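Local atomic coordinates of uncharacterized protein (Escherichia coli O157:H7, PDB entry 4ZV9), a protein that is of unknown function but is probably a hydrolase of the dienelactone hydrolase family, in the alpha/beta-hydrolase clan. Residues Ala140-Gly154 and Asp161-Phe173. Numbering follows the deposited sequence.
Sequences AVAYPELACAVPFYG and DVAKIEAPLLLHF
His172 lays its CD2 over the centre of one face of the Phe152 ring, 3.4 Å above the plane; the two rings meet obliquely, their planes at 36°. Near the plane of the imidazole, Val150 CG1 abuts the ring edge, 3.6 Å from His172 NE2. ND1 is hydrogen-bonded to Tyr203 OH and NE2 to Thr230 OG1 of helix 220-237, which together would hold the imidazole's rotation. The Tyr153 ring receives Phe152 CB over one face. The two backbones run parallel: Ala149 N donates a hydrogen bond to Pro168 O, Ala149 O accepts one from Leu170 N, and Pro151 O takes His172 N in a nearly straight bond of 3.1 Å. Tyr153 N closes the series on His172 O at 2.7 Å. Pro151 has no N-H to give, and its CD rests 3.3 Å from Leu170 O. With CG anti to the carbonyl carbon (chi1 -77°), Leu169 brings CD2 to 3.7 Å from Ala149 CB and also packs it against Ala140 CB of helix 132-142. At that helix's end a water bridges Ala140 O and Tyr143 O to Ala167 N. Strand 148-151, flanked by strands 123-128 and 169-173, thus continues the parallel, helix-covered sheet characteristic of the alpha/beta-hydrolase fold.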
loop_
_atom_site.group_PDB
_atom_site.type_symbol
_atom_site.label_atom_id
_atom_site.label_comp_id
_atom_site.label_asym_id
_atom_site.label_seq_id
_atom_site.Cartn_x
_atom_site.Cartn_y
_atom_site.Cartn_z
ATOM N N ALA A 140 9.923 -2.920 -2.472
ATOM C CA ALA A 140 10.942 -2.132 -3.155
ATOM C C ALA A 140 12.275 -2.883 -3.187
ATOM O O ALA A 140 13.008 -2.805 -4.160
ATOM C CB ALA A 140 11.115 -0.775 -2.490
ATOM N N VAL A 141 12.583 -3.595 -2.105
ATOM C CA VAL A 141 13.783 -4.407 -2.039
ATOM C C VAL A 141 13.702 -5.573 -3.021
ATOM O O VAL A 141 14.646 -5.846 -3.755
ATOM C CB VAL A 141 14.019 -4.951 -0.608
ATOM C CG1 VAL A 141 15.062 -6.069 -0.594
ATOM C CG2 VAL A 141 14.425 -3.827 0.330
ATOM N N ALA A 142 12.562 -6.247 -3.057
ATOM C CA ALA A 142 12.416 -7.458 -3.864
ATOM C C ALA A 142 12.190 -7.305 -5.382
ATOM O O ALA A 142 12.530 -8.206 -6.127
ATOM C CB ALA A 142 11.298 -8.309 -3.273
ATOM N N TYR A 143 11.579 -6.209 -5.827
ATOM C CA TYR A 143 11.196 -6.043 -7.237
ATOM C C TYR A 143 11.892 -4.867 -7.901
ATOM O O TYR A 143 11.420 -3.736 -7.802
ATOM C CB TYR A 143 9.662 -5.895 -7.364
ATOM C CG TYR A 143 8.952 -7.188 -7.035
ATOM C CD1 TYR A 143 8.612 -7.502 -5.729
ATOM C CD2 TYR A 143 8.673 -8.126 -8.032
ATOM C CE1 TYR A 143 7.988 -8.699 -5.425
ATOM C CE2 TYR A 143 8.053 -9.327 -7.737
ATOM C CZ TYR A 143 7.718 -9.608 -6.431
ATOM O OH TYR A 143 7.114 -10.797 -6.121
ATOM N N PRO A 144 12.998 -5.134 -8.622
ATOM C CA PRO A 144 13.714 -4.022 -9.245
ATOM C C PRO A 144 12.897 -3.249 -10.294
ATOM O O PRO A 144 13.199 -2.088 -10.554
ATOM C CB PRO A 144 14.955 -4.684 -9.863
ATOM C CG PRO A 144 14.657 -6.138 -9.914
ATOM C CD PRO A 144 13.701 -6.416 -8.793
ATOM N N GLU A 145 11.861 -3.870 -10.851
ATOM C CA GLU A 145 10.986 -3.207 -11.822
ATOM C C GLU A 145 9.773 -2.466 -11.237
ATOM O O GLU A 145 8.998 -1.894 -11.986
ATOM C CB GLU A 145 10.447 -4.249 -12.810
ATOM C CG GLU A 145 11.529 -5.047 -13.476
ATOM C CD GLU A 145 11.009 -6.166 -14.354
ATOM O OE1 GLU A 145 9.766 -6.351 -14.476
ATOM O OE2 GLU A 145 11.865 -6.872 -14.913
ATOM N N LEU A 146 9.590 -2.536 -9.932
ATOM C CA LEU A 146 8.487 -1.855 -9.270
ATOM C C LEU A 146 8.556 -0.378 -9.645
ATOM O O LEU A 146 9.621 0.251 -9.544
ATOM C CB LEU A 146 8.607 -2.038 -7.760
ATOM C CG LEU A 146 7.475 -1.545 -6.853
ATOM C CD1 LEU A 146 6.212 -2.391 -7.051
ATOM C CD2 LEU A 146 7.923 -1.599 -5.419
ATOM N N ALA A 147 7.445 0.167 -10.125
ATOM C CA ALA A 147 7.432 1.548 -10.616
ATOM C C ALA A 147 7.643 2.607 -9.522
ATOM O O ALA A 147 8.269 3.634 -9.768
ATOM C CB ALA A 147 6.143 1.815 -11.369
ATOM N N CYS A 148 7.099 2.363 -8.334
ATOM C CA CYS A 148 7.271 3.263 -7.197
ATOM C C CYS A 148 6.710 2.596 -5.943
ATOM O O CYS A 148 5.961 1.618 -6.030
ATOM C CB CYS A 148 6.576 4.614 -7.428
ATOM S SG CYS A 148 4.775 4.500 -7.677
ATOM N N ALA A 149 7.108 3.103 -4.785
ATOM C CA ALA A 149 6.617 2.597 -3.500
ATOM C C ALA A 149 6.361 3.763 -2.561
ATOM O O ALA A 149 7.187 4.691 -2.465
ATOM C CB ALA A 149 7.612 1.636 -2.891
ATOM N N VAL A 150 5.243 3.707 -1.849
ATOM C CA VAL A 150 4.830 4.787 -0.964
ATOM C C VAL A 150 4.417 4.247 0.410
ATOM O O VAL A 150 3.238 3.991 0.658
ATOM C CB VAL A 150 3.680 5.605 -1.589
ATOM C CG1 VAL A 150 3.362 6.825 -0.747
ATOM C CG2 VAL A 150 4.031 6.031 -3.004
ATOM N N PRO A 151 5.400 4.030 1.300
ATOM C CA PRO A 151 5.068 3.557 2.636
ATOM C C PRO A 151 4.582 4.665 3.572
ATOM O O PRO A 151 5.250 5.701 3.701
ATOM C CB PRO A 151 6.399 3.002 3.152
ATOM C CG PRO A 151 7.441 3.738 2.379
ATOM C CD PRO A 151 6.840 3.901 1.017
ATOM N N PHE A 152 3.412 4.454 4.185
ATOM C CA PHE A 152 2.924 5.343 5.229
ATOM C C PHE A 152 3.283 4.728 6.586
ATOM O O PHE A 152 2.843 3.606 6.913
ATOM C CB PHE A 152 1.423 5.510 5.180
ATOM C CG PHE A 152 0.916 6.419 4.098
ATOM C CD1 PHE A 152 0.893 6.012 2.779
ATOM C CD2 PHE A 152 0.332 7.631 4.424
ATOM C CE1 PHE A 152 0.360 6.826 1.792
ATOM C CE2 PHE A 152 -0.197 8.451 3.450
ATOM C CZ PHE A 152 -0.174 8.050 2.125
ATOM N N TYR A 153 4.045 5.479 7.382
ATOM C CA TYR A 153 4.427 5.097 8.753
ATOM C C TYR A 153 4.566 3.604 8.948
ATOM O O TYR A 153 3.878 3.004 9.768
ATOM C CB TYR A 153 3.495 5.739 9.804
ATOM C CG TYR A 153 2.063 5.930 9.349
ATOM C CD1 TYR A 153 1.153 4.876 9.346
ATOM C CD2 TYR A 153 1.614 7.187 8.978
ATOM C CE1 TYR A 153 -0.170 5.074 8.964
ATOM C CE2 TYR A 153 0.311 7.392 8.586
ATOM C CZ TYR A 153 -0.580 6.337 8.582
ATOM O OH TYR A 153 -1.860 6.577 8.167
ATOM N N GLY A 154 5.509 3.027 8.206
ATOM C CA GLY A 154 5.795 1.593 8.258
ATOM C C GLY A 154 7.249 1.256 8.463
ATOM O O GLY A 154 8.133 2.114 8.322
ATOM N N ASP A 161 19.950 -4.431 2.597
ATOM C CA ASP A 161 19.249 -4.662 1.324
ATOM C C ASP A 161 18.956 -3.403 0.523
ATOM O O ASP A 161 18.416 -3.483 -0.593
ATOM C CB ASP A 161 17.905 -5.325 1.602
ATOM C CG ASP A 161 18.039 -6.693 2.205
ATOM O OD1 ASP A 161 18.865 -7.489 1.723
ATOM O OD2 ASP A 161 17.271 -6.985 3.141
ATOM N N VAL A 162 19.293 -2.243 1.075
ATOM C CA VAL A 162 18.945 -0.968 0.443
ATOM C C VAL A 162 19.533 -0.814 -0.965
ATOM O O VAL A 162 18.864 -0.272 -1.851
ATOM C CB VAL A 162 19.289 0.215 1.366
ATOM C CG1 VAL A 162 19.124 1.551 0.665
ATOM C CG2 VAL A 162 18.399 0.173 2.596
ATOM N N ALA A 163 20.736 -1.336 -1.199
ATOM C CA ALA A 163 21.363 -1.244 -2.528
ATOM C C ALA A 163 20.514 -1.887 -3.631
ATOM O O ALA A 163 20.586 -1.481 -4.789
ATOM C CB ALA A 163 22.764 -1.854 -2.513
ATOM N N LYS A 164 19.690 -2.875 -3.270
ATOM C CA LYS A 164 18.839 -3.560 -4.247
ATOM C C LYS A 164 17.644 -2.727 -4.734
ATOM O O LYS A 164 17.076 -3.012 -5.791
ATOM C CB LYS A 164 18.308 -4.864 -3.649
ATOM C CG LYS A 164 19.352 -5.928 -3.350
ATOM C CD LYS A 164 18.664 -7.144 -2.726
ATOM C CE LYS A 164 19.564 -8.332 -2.432
ATOM N NZ LYS A 164 20.488 -8.097 -1.289
ATOM N N ILE A 165 17.259 -1.708 -3.963
ATOM C CA ILE A 165 16.066 -0.895 -4.283
ATOM C C ILE A 165 16.217 -0.060 -5.553
ATOM O O ILE A 165 17.229 0.632 -5.731
ATOM C CB ILE A 165 15.699 0.048 -3.109
ATOM C CG1 ILE A 165 15.309 -0.771 -1.878
ATOM C CG2 ILE A 165 14.552 0.971 -3.504
ATOM C CD1 ILE A 165 15.139 0.039 -0.607
ATOM N N GLU A 166 15.227 -0.156 -6.452
ATOM C CA GLU A 166 15.204 0.652 -7.674
ATOM C C GLU A 166 13.954 1.543 -7.770
ATOM O O GLU A 166 13.992 2.591 -8.408
ATOM C CB GLU A 166 15.323 -0.217 -8.928
ATOM C CG GLU A 166 16.577 -1.083 -8.995
ATOM C CD GLU A 166 17.880 -0.304 -8.869
ATOM O OE1 GLU A 166 17.969 0.840 -9.356
ATOM O OE2 GLU A 166 18.829 -0.837 -8.266
ATOM N N ALA A 167 12.860 1.136 -7.129
ATOM C CA ALA A 167 11.642 1.927 -7.140
ATOM C C ALA A 167 11.830 3.234 -6.368
ATOM O O ALA A 167 12.291 3.219 -5.223
ATOM C CB ALA A 167 10.501 1.141 -6.507
ATOM N N PRO A 168 11.452 4.366 -6.991
ATOM C CA PRO A 168 11.447 5.651 -6.289
ATOM C C PRO A 168 10.528 5.591 -5.076
ATOM O O PRO A 168 9.379 5.155 -5.201
ATOM C CB PRO A 168 10.893 6.622 -7.332
ATOM C CG PRO A 168 11.281 6.018 -8.635
ATOM C CD PRO A 168 11.181 4.530 -8.432
ATOM N N LEU A 169 11.045 6.016 -3.929
ATOM C CA LEU A 169 10.338 5.912 -2.643
ATOM C C LEU A 169 9.803 7.236 -2.144
ATOM O O LEU A 169 10.544 8.229 -2.093
ATOM C CB LEU A 169 11.300 5.401 -1.575
ATOM C CG LEU A 169 11.639 3.922 -1.568
ATOM C CD1 LEU A 169 12.880 3.708 -0.712
ATOM C CD2 LEU A 169 10.460 3.145 -1.024
ATOM N N LEU A 170 8.535 7.247 -1.760
ATOM C CA LEU A 170 7.929 8.408 -1.125
ATOM C C LEU A 170 7.535 7.924 0.253
ATOM O O LEU A 170 6.625 7.105 0.381
ATOM C CB LEU A 170 6.709 8.920 -1.895
ATOM C CG LEU A 170 5.914 10.028 -1.195
ATOM C CD1 LEU A 170 6.754 11.281 -0.963
ATOM C CD2 LEU A 170 4.677 10.363 -2.009
ATOM N N LEU A 171 8.200 8.433 1.289
ATOM C CA LEU A 171 7.925 7.972 2.642
ATOM C C LEU A 171 7.223 9.032 3.499
ATOM O O LEU A 171 7.653 10.188 3.555
ATOM C CB LEU A 171 9.208 7.512 3.334
ATOM C CG LEU A 171 10.048 6.509 2.534
ATOM C CD1 LEU A 171 11.172 7.221 1.790
ATOM C CD2 LEU A 171 10.651 5.450 3.431
ATOM N N HIS A 172 6.133 8.628 4.139
ATOM C CA HIS A 172 5.385 9.514 5.037
ATOM C C HIS A 172 5.559 9.044 6.477
ATOM O O HIS A 172 5.233 7.890 6.808
ATOM C CB HIS A 172 3.900 9.493 4.699
ATOM C CG HIS A 172 3.591 9.811 3.274
ATOM N ND1 HIS A 172 3.663 11.091 2.764
ATOM C CD2 HIS A 172 3.178 9.020 2.254
ATOM C CE1 HIS A 172 3.319 11.072 1.487
ATOM N NE2 HIS A 172 3.011 9.827 1.156
ATOM N N PHE A 173 6.057 9.927 7.336
ATOM C CA PHE A 173 6.253 9.607 8.747
ATOM C C PHE A 173 5.488 10.586 9.631
ATOM O O PHE A 173 5.351 11.755 9.291
ATOM C CB PHE A 173 7.729 9.678 9.122
ATOM C CG PHE A 173 8.595 8.687 8.404
ATOM C CD1 PHE A 173 8.490 7.330 8.672
ATOM C CD2 PHE A 173 9.561 9.117 7.508
ATOM C CE1 PHE A 173 9.301 6.413 8.028
ATOM C CE2 PHE A 173 10.388 8.206 6.875
ATOM C CZ PHE A 173 10.264 6.855 7.135
HETATM O O HOH W 1 12.596 -1.607 -6.586
HETATM O O HOH W 2 15.061 -4.443 -6.432
#